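Local coordinates for VP5 (Halorubrum pleomorphic virus 2, PDB 6QGI), which serves as the envelope protein of a pleomorphic virus of haloarchaea and probably mediates fusion of the viral membrane with the host cell, at residues A[283-286]-A[287-290]; A[488-491]-A[492-496]; A[266-269]-A[270-274]. All blocks are in the same frame, centred on the assembly; numbering follows the deposited sequence.

Contact 1 of 3, residues A[283-286]-A[287-290]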
# COMPACT_ATOMS: atom_id res chain seq x y z
N MET A 283 3.20 -17.35 -5.57
CA MET A 283 3.93 -16.39 -4.74
C MET A 283 3.05 -15.17 -4.44
O MET A 283 2.11 -14.87 -5.19
CB MET A 283 5.27 -15.98 -5.37
CG MET A 283 5.15 -15.25 -6.71
SD MET A 283 6.74 -14.61 -7.31
CE MET A 283 6.74 -13.07 -6.58
N SER A 284 3.36 -14.48 -3.32
CA SER A 284 2.69 -13.26 -2.88
C SER A 284 2.73 -12.22 -4.02
O SER A 284 3.78 -12.00 -4.62
CB SER A 284 3.34 -12.73 -1.61
OG SER A 284 4.73 -12.54 -1.77
N GLN A 285 1.55 -11.67 -4.36
CA GLN A 285 1.31 -10.79 -5.51
C GLN A 285 2.00 -9.42 -5.45
O GLN A 285 2.43 -8.95 -6.50
CB GLN A 285 -0.20 -10.59 -5.72
CG GLN A 285 -0.59 -10.22 -7.15
CD GLN A 285 0.08 -11.07 -8.20
OE1 GLN A 285 -0.02 -12.30 -8.21
NE2 GLN A 285 0.80 -10.42 -9.10
N ALA A 286 2.06 -8.77 -4.28
CA ALA A 286 2.67 -7.43 -4.18
C ALA A 286 4.14 -7.42 -4.64
O ALA A 286 4.53 -6.49 -5.35
CB ALA A 286 2.53 -6.88 -2.77
N ILE A 287 4.94 -8.46 -4.29
CA ILE A 287 6.34 -8.49 -4.74
C ILE A 287 6.39 -8.80 -6.26
O ILE A 287 7.18 -8.17 -6.97
CB ILE A 287 7.29 -9.40 -3.89
CG1 ILE A 287 8.78 -9.28 -4.33
CG2 ILE A 287 6.83 -10.85 -3.84
CD1 ILE A 287 9.40 -7.87 -4.29
N ALA A 288 5.49 -9.68 -6.76
CA ALA A 288 5.37 -9.99 -8.19
C ALA A 288 5.09 -8.70 -8.98
O ALA A 288 5.72 -8.45 -10.00
CB ALA A 288 4.27 -11.02 -8.42
N ASP A 289 4.18 -7.86 -8.45
CA ASP A 289 3.79 -6.57 -9.01
C ASP A 289 4.93 -5.54 -8.87
O ASP A 289 5.14 -4.76 -9.80
CB ASP A 289 2.50 -6.07 -8.33
CG ASP A 289 1.24 -6.87 -8.63
OD1 ASP A 289 1.25 -7.67 -9.60
OD2 ASP A 289 0.23 -6.69 -7.91
N LEU A 290 5.66 -5.54 -7.74
CA LEU A 290 6.80 -4.64 -7.51
C LEU A 290 7.96 -4.94 -8.47
O LEU A 290 8.64 -4.01 -8.89
CB LEU A 290 7.29 -4.69 -6.05
CG LEU A 290 6.49 -3.88 -5.01
CD1 LEU A 290 7.01 -4.14 -3.62
CD2 LEU A 290 6.56 -2.37 -5.28
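Gln285 and Asp289, one helical turn apart, are joined twice. The side-chain amide of Gln285 donates from NE2 to Asp289 OD1 over 2.8 Å. Asp289 OD1 lies in the plane of the amide, and an N-H of NE2 points nearly straight at it; the two flat groups are turned 48° against each other. From the acid's side the approach is different: NE2 reaches OD1 from above the carboxylate plane, 51° out of it. The bend of Gln285 at chi2 (46°) folds the amide back over the first turn and makes this bond possible. The second bond runs between the backbones, from Asp289 N to Gln285 O, also at 2.8 Å. Beneath the amide, Ala288 CB lies 3.6 Å from Gln285 NE2. Leu290 N in turn bonds to Ala286 O.

Met283 and Ile287 make the apolar half of the contact. Their side chains cross at about a right angle. The turn at chi3 brings the terminal methyl CE of Met283 to 3.5 Å from Ile287 CG2. The same methyl lies 3.7 Å from Ala288 CB. CG2 of Ile287 also sits 3.4 Å from Ser284 O.

Further out, Arg21 forms a salt bridge with Asp289 OD2. This positive charge probably helps keep the buried acid ionised. Ser284 turns its hydroxyl to Gln497 NE2, and Thr436 of strand 434-439 packs against Ala286, Ile287 and Leu290.

Ser284 stands at the N-cap position but makes no side-chain capping bond. The arrangement is the N-terminal end of helix 285-292, packed between helix 270-279 and the neighbouring strands. Met283, just before the N-cap, reaches over Ser284 to Ala288 in the manner of a hydrophobic staple, and also touches Ile287; the Gln285-Asp289 pair lies on another side.

Contact 2 of 3, residues A[488-491]-A[492-496]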
# COMPACT_ATOMS: atom_id res chain seq x y z
N GLU A 488 14.27 -14.38 -14.02
CA GLU A 488 15.14 -14.86 -12.95
C GLU A 488 14.76 -14.27 -11.60
O GLU A 488 14.95 -14.96 -10.60
CB GLU A 488 16.64 -14.67 -13.24
CG GLU A 488 17.14 -13.25 -13.42
CD GLU A 488 18.50 -13.10 -14.08
OE1 GLU A 488 19.08 -14.13 -14.51
OE2 GLU A 488 18.98 -11.95 -14.18
N LEU A 489 14.19 -13.05 -11.56
CA LEU A 489 13.73 -12.44 -10.30
C LEU A 489 12.46 -13.14 -9.80
O LEU A 489 12.33 -13.37 -8.60
CB LEU A 489 13.47 -10.94 -10.45
CG LEU A 489 14.67 -10.00 -10.23
CD1 LEU A 489 14.30 -8.57 -10.56
CD2 LEU A 489 15.19 -10.09 -8.79
N ILE A 490 11.55 -13.50 -10.73
CA ILE A 490 10.31 -14.19 -10.40
C ILE A 490 10.65 -15.59 -9.87
O ILE A 490 10.20 -15.94 -8.78
CB ILE A 490 9.33 -14.20 -11.62
CG1 ILE A 490 8.76 -12.78 -11.92
CG2 ILE A 490 8.21 -15.24 -11.49
CD1 ILE A 490 8.20 -11.91 -10.73
N GLU A 491 11.49 -16.36 -10.61
CA GLU A 491 11.94 -17.70 -10.21
C GLU A 491 12.60 -17.69 -8.82
O GLU A 491 12.32 -18.58 -8.02
CB GLU A 491 12.90 -18.29 -11.25
CG GLU A 491 12.19 -18.84 -12.49
CD GLU A 491 13.08 -19.34 -13.61
OE1 GLU A 491 14.24 -18.88 -13.73
OE2 GLU A 491 12.61 -20.20 -14.40
N LYS A 492 13.42 -16.65 -8.52
CA LYS A 492 14.09 -16.47 -7.23
C LYS A 492 13.09 -16.39 -6.08
O LYS A 492 13.30 -17.04 -5.05
CB LYS A 492 14.97 -15.21 -7.24
CG LYS A 492 16.30 -15.37 -7.96
CD LYS A 492 17.00 -14.03 -8.16
CE LYS A 492 18.18 -14.12 -9.08
NZ LYS A 492 18.95 -12.85 -9.10
N TYR A 493 12.00 -15.62 -6.26
CA TYR A 493 10.96 -15.47 -5.24
C TYR A 493 10.06 -16.69 -5.17
O TYR A 493 9.62 -17.05 -4.07
CB TYR A 493 10.13 -14.20 -5.48
CG TYR A 493 10.76 -12.98 -4.86
CD1 TYR A 493 10.66 -12.72 -3.50
CD2 TYR A 493 11.51 -12.09 -5.63
CE1 TYR A 493 11.27 -11.62 -2.92
CE2 TYR A 493 12.10 -10.96 -5.07
CZ TYR A 493 11.99 -10.74 -3.71
OH TYR A 493 12.57 -9.64 -3.12
N GLU A 494 9.81 -17.35 -6.32
CA GLU A 494 9.00 -18.57 -6.41
C GLU A 494 9.70 -19.74 -5.70
O GLU A 494 9.02 -20.58 -5.11
CB GLU A 494 8.70 -18.93 -7.87
CG GLU A 494 7.61 -18.07 -8.48
CD GLU A 494 6.79 -18.72 -9.58
OE1 GLU A 494 6.05 -19.69 -9.28
OE2 GLU A 494 6.87 -18.25 -10.73
N GLN A 495 11.04 -19.76 -5.73
CA GLN A 495 11.86 -20.78 -5.07
C GLN A 495 11.86 -20.56 -3.55
O GLN A 495 11.67 -21.52 -2.81
CB GLN A 495 13.31 -20.75 -5.60
CG GLN A 495 13.50 -21.50 -6.93
CD GLN A 495 14.70 -21.01 -7.72
OE1 GLN A 495 15.75 -20.64 -7.17
NE2 GLN A 495 14.58 -21.02 -9.04
N SER A 496 12.03 -19.30 -3.11
CA SER A 496 12.07 -18.93 -1.69
C SER A 496 10.70 -19.09 -0.99
O SER A 496 10.68 -19.35 0.21
CB SER A 496 12.56 -17.50 -1.52
OG SER A 496 11.65 -16.55 -2.06
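Ile490 and Glu494 meet through their first torsions. In Ile490, chi1 of -69° puts CG2 opposite the backbone N. In Glu494, chi1 of -77° sets CG beside the backbone N, and the chain then leads back along the helix. OE2 thereby comes to 3.4 Å from Ile490 CG2. This is a plain contact of a carboxylate oxygen with a methyl.

Lys492 is fully extended beyond CG and lies along the preceding turn. Its CG is 3.0 Å from Glu488 O, the carbonyl that also accepts from Lys492 N. The ammonium does not reach the acid of Glu488: NZ stays 5.2 Å from OE2. Any attraction between them is probably weak.

All this belongs to the last turns of helix 476-496. Four i to i+4 backbone bonds cross here, from Lys492, Tyr493, Glu494 and Gln495. Gln495 N, for instance, bonds to Glu491 O at 2.9 Å. Near the end, Ser496 OG donates to Tyr493 O over 2.9 Å.

Tyr493 turns one ring edge to the backbone, with Leu489 O near the ring plane and 3.3 Å from CD2. Its buried ring packs on strand 297-299 and helix 285-292, and its OH is hydrogen-bonded to Thr317 OG1. Leu489 and Ile490 pack on Ile291. Gln495 is exposed, and Glu494, though exposed, touches Met283.

Contact 3 of 3, residues A[266-269]-A[270-274]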
# COMPACT_ATOMS: atom_id res chain seq x y z
N ASP A 266 6.98 -12.51 -29.36
CA ASP A 266 7.04 -13.72 -28.53
C ASP A 266 7.31 -13.39 -27.05
O ASP A 266 7.12 -14.26 -26.19
CB ASP A 266 8.15 -14.64 -29.09
CG ASP A 266 8.17 -16.06 -28.57
OD1 ASP A 266 7.23 -16.83 -28.89
OD2 ASP A 266 9.14 -16.42 -27.87
N LEU A 267 7.76 -12.15 -26.75
CA LEU A 267 8.12 -11.69 -25.42
C LEU A 267 6.88 -11.45 -24.54
O LEU A 267 5.89 -10.85 -24.98
CB LEU A 267 9.01 -10.41 -25.53
CG LEU A 267 9.19 -9.43 -24.34
CD1 LEU A 267 9.85 -10.06 -23.16
CD2 LEU A 267 10.06 -8.27 -24.74
N VAL A 268 6.93 -11.99 -23.30
CA VAL A 268 5.90 -11.86 -22.27
C VAL A 268 6.40 -10.77 -21.32
O VAL A 268 7.42 -10.97 -20.64
CB VAL A 268 5.57 -13.20 -21.55
CG1 VAL A 268 4.45 -13.02 -20.53
CG2 VAL A 268 5.20 -14.29 -22.55
N THR A 269 5.73 -9.60 -21.33
CA THR A 269 6.08 -8.40 -20.57
C THR A 269 6.05 -8.65 -19.04
O THR A 269 5.25 -9.46 -18.58
CB THR A 269 5.17 -7.21 -20.93
OG1 THR A 269 3.87 -7.35 -20.34
CG2 THR A 269 5.05 -6.97 -22.43
N PRO A 270 6.88 -7.92 -18.24
CA PRO A 270 6.83 -8.08 -16.77
C PRO A 270 5.41 -7.86 -16.24
O PRO A 270 4.97 -8.60 -15.35
CB PRO A 270 7.80 -7.01 -16.26
CG PRO A 270 8.73 -6.78 -17.39
CD PRO A 270 7.89 -6.90 -18.62
N ARG A 271 4.68 -6.89 -16.84
CA ARG A 271 3.28 -6.55 -16.55
C ARG A 271 2.38 -7.76 -16.82
O ARG A 271 1.61 -8.13 -15.94
CB ARG A 271 2.85 -5.33 -17.39
CG ARG A 271 1.44 -4.85 -17.13
CD ARG A 271 0.79 -4.31 -18.39
NE ARG A 271 -0.52 -3.72 -18.10
CZ ARG A 271 -1.30 -3.11 -18.99
NH1 ARG A 271 -0.92 -3.00 -20.25
NH2 ARG A 271 -2.47 -2.61 -18.62
N GLU A 272 2.49 -8.39 -18.02
CA GLU A 272 1.72 -9.58 -18.42
C GLU A 272 1.96 -10.75 -17.46
O GLU A 272 0.99 -11.36 -17.01
CB GLU A 272 2.04 -9.99 -19.86
CG GLU A 272 1.13 -11.07 -20.43
CD GLU A 272 1.49 -11.59 -21.82
OE1 GLU A 272 2.41 -11.03 -22.45
OE2 GLU A 272 0.84 -12.56 -22.26
N ARG A 273 3.24 -11.04 -17.12
CA ARG A 273 3.63 -12.11 -16.19
C ARG A 273 2.97 -11.91 -14.81
O ARG A 273 2.43 -12.87 -14.26
CB ARG A 273 5.16 -12.17 -16.06
CG ARG A 273 5.68 -13.48 -15.47
CD ARG A 273 7.18 -13.47 -15.25
NE ARG A 273 7.92 -13.65 -16.50
CZ ARG A 273 8.41 -14.82 -16.92
NH1 ARG A 273 8.25 -15.92 -16.19
NH2 ARG A 273 9.07 -14.89 -18.07
N ALA A 274 2.98 -10.66 -14.28
CA ALA A 274 2.35 -10.32 -13.00
C ALA A 274 0.82 -10.44 -13.05
O ALA A 274 0.21 -10.80 -12.05
CB ALA A 274 2.75 -8.92 -12.57
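Val268 is the first residue along 266-269 whose side chain meets the helix that follows. It touches Glu272 through one methyl: CG1 is 3.4 Å from OE1 and 3.5 Å from CD of the acid. The two side chains cross at about a right angle. The extended chain of Glu272 carries its carboxylate back alongside the loop.

Thr269 comes next and makes the polar part of the contact. Its OG1 accepts from Glu272 N over 2.9 Å, with an N-H...O angle of 159°. Chi1 of 75° holds the hydroxyl between the backbone N and the carbonyl carbon, facing the first turn. The same oxygen lies 3.2 Å from Glu272 CB. The carbonyl of Thr269 takes the next amide: Arg273 N bonds to its O over 2.9 Å, almost straight.

This is an N-cap. Thr269 stands right before helix 270-279, and its hydroxyl satisfies an amide that has no carbonyl one turn back in the helix. Pro270 follows at the first helical position, a place that suits proline because no amide hydrogen is needed there. The return bond of a capping box is absent: Glu272 OE1 is 3.8 Å from Thr269 N.

Outside the two segments, Thr269 is buried against Thr75, Asp76 and Ile79 of helix 66-86. Arg271 extends to the same helix, with a salt bridge from NH1 to Asp76 OD2, and its NE donates to Leu20 O. Across from this, Pro270 and Arg273 pack on Asn486 of helix 476-496, and Leu267 packs on Trp479 and Glu483. Glu272 remains largely solvent-facing.

All three contacts are local and follow one another in series; none nests within another or crosses it. Along the chain, contact 3 comes first and starts helix 270-279 after the loop from helix 225-253. Contact 1 then opens helix 285-292. Contact 2 lies much later, after the strands, at the end of helix 476-496. In space they converge. Gln285 NE2 of contact 1 lies 3.0 Å from Ala274 O of contact 3. Ile287 CG1 packs 3.6 Å from Tyr493 CZ, joining contacts 1 and 2. Contacts 2 and 3 meet where Ile490 CG1 is 3.7 Å from Arg273 CD. The C-terminal helix thus packs against both short helices.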